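Local coordinates for protein putative polyketide synthase (Brevibacillus brevis, PDB 6HP2) that probably takes part in bacillaene biosynthesis, the piece described here being the O-methyltransferase domain of a polyketide synthase multienzyme, bound to S-adenosyl-L-homocysteine, at residues L134-Q137 with R138-Q141. Numbering follows the deposited sequence.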
loop_
_atom_site.group_PDB
_atom_site.type_symbol
_atom_site.label_atom_id
_atom_site.label_comp_id
_atom_site.label_asym_id
_atom_site.label_seq_id
_atom_site.Cartn_x
_atom_site.Cartn_y
_atom_site.Cartn_z
ATOM N N LEU A 134 17.930 5.575 -5.610
ATOM C CA LEU A 134 18.071 5.809 -4.185
ATOM C C LEU A 134 17.944 4.505 -3.407
ATOM O O LEU A 134 18.708 4.271 -2.466
ATOM C CB LEU A 134 17.002 6.816 -3.722
ATOM C CG LEU A 134 16.981 7.065 -2.205
ATOM C CD1 LEU A 134 18.326 7.614 -1.699
ATOM C CD2 LEU A 134 15.866 7.990 -1.844
ATOM N N GLY A 135 16.954 3.674 -3.761
ATOM C CA GLY A 135 16.776 2.400 -3.066
ATOM C C GLY A 135 17.977 1.470 -3.203
ATOM O O GLY A 135 18.407 0.853 -2.229
ATOM N N ASN A 136 18.577 1.409 -4.393
ATOM C CA ASN A 136 19.771 0.598 -4.561
ATOM C C ASN A 136 20.967 1.195 -3.831
ATOM O O ASN A 136 21.806 0.445 -3.322
ATOM C CB ASN A 136 20.080 0.416 -6.046
ATOM C CG ASN A 136 19.134 -0.544 -6.693
ATOM O OD1 ASN A 136 18.915 -1.648 -6.170
ATOM N ND2 ASN A 136 18.527 -0.137 -7.804
ATOM N N GLN A 137 21.080 2.531 -3.759
ATOM C CA GLN A 137 22.153 3.122 -2.958
ATOM C C GLN A 137 21.996 2.746 -1.489
ATOM O O GLN A 137 22.972 2.401 -0.826
ATOM C CB GLN A 137 22.179 4.652 -3.103
ATOM C CG GLN A 137 22.607 5.149 -4.443
ATOM C CD GLN A 137 22.480 6.663 -4.565
ATOM O OE1 GLN A 137 22.313 7.362 -3.567
ATOM N NE2 GLN A 137 22.535 7.169 -5.798
ATOM N N ARG A 138 20.766 2.763 -0.971
ATOM C CA ARG A 138 20.559 2.388 0.418
ATOM C C ARG A 138 20.753 0.893 0.608
ATOM O O ARG A 138 21.229 0.466 1.651
ATOM C CB ARG A 138 19.145 2.802 0.883
ATOM C CG ARG A 138 18.965 4.321 0.928
ATOM C CD ARG A 138 17.579 4.717 1.384
ATOM N NE ARG A 138 17.390 6.167 1.393
ATOM C CZ ARG A 138 16.239 6.765 1.670
ATOM N NH1 ARG A 138 15.175 6.038 1.959
ATOM N NH2 ARG A 138 16.151 8.086 1.650
ATOM N N ILE A 139 20.377 0.087 -0.367
ATOM C CA ILE A 139 20.697 -1.329 -0.293
ATOM C C ILE A 139 22.200 -1.509 -0.170
ATOM O O ILE A 139 22.694 -2.325 0.621
ATOM C CB ILE A 139 20.142 -2.070 -1.516
ATOM C CG1 ILE A 139 18.604 -2.213 -1.390
ATOM C CG2 ILE A 139 20.820 -3.419 -1.662
ATOM C CD1 ILE A 139 17.951 -2.784 -2.604
ATOM N N ALA A 140 22.956 -0.787 -0.982
ATOM C CA ALA A 140 24.409 -0.910 -0.948
ATOM C C ALA A 140 24.980 -0.465 0.387
ATOM O O ALA A 140 25.840 -1.138 0.968
ATOM C CB ALA A 140 24.988 -0.094 -2.106
ATOM N N GLN A 141 24.514 0.680 0.885
ATOM C CA GLN A 141 25.078 1.248 2.099
ATOM C C GLN A 141 24.840 0.333 3.287
ATOM O O GLN A 141 25.628 0.342 4.241
ATOM C CB GLN A 141 24.488 2.635 2.358
ATOM C CG GLN A 141 24.952 3.664 1.345
ATOM C CD GLN A 141 24.109 4.919 1.336
ATOM O OE1 GLN A 141 23.270 5.128 2.220
ATOM N NE2 GLN A 141 24.313 5.759 0.326
#
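Leu134 O accepts a hydrogen bond from Arg138 N (3.0 Å), and Ile139, Ala140 and Gln141 N donate likewise to Gly135, Asn136 and Gln137 O, the i to i+4 alpha-helical pattern of the last turns of helix 129-141. The main side-chain pair is Leu134 with Arg138, one turn apart. With CG trans to the backbone N (chi1 176°), Leu134 brings both methyls against the arginine: CD1 lies 3.5 Å from Arg138 NE, while CD2 sits over one guanidinium face, displaced toward its rim, 3.5 Å from NH2. The arginine runs fully extended from CG to NE, and its CG passes 3.4 Å from Leu134 O. Beyond this pair, Arg138 packs on His106 and Ile111, and NH1 makes a long, weak ion pair with Asp43. On the buried side, Ile139 lays CG1 3.2 Å from Gly135 O, and its CD1 comes 3.9 Å from Asn136 OD1, the two side chains running side by side in the same direction. Ile139 also packs against Ile111 of helix 108-116 and Ala148 and Ile150 of strand 148-152; Asn136 ND2 hydrogen-bonds to Ile150 O, tying helix to strand. At the outer surface Gln141, extended beyond CG, runs alongside the Gln137 carbonyl, its CG 3.2 Å from Gln137 O, whereas Gln137 NE2 hydrogen-bonds to Glu133 OE1. This is the helix of the beta-alpha-beta unit 121-126, 129-141, 148-152 in the Rossmann-like methyltransferase core, and the Arg138 side chain lies about 9 Å from the bound S-adenosyl-L-homocysteine. Leu134 CD2 covers part of one guanidinium face, an apolar contact that takes up none of the N-H groups, and the long pair to Asp43 would probably compensate the charge only weakly.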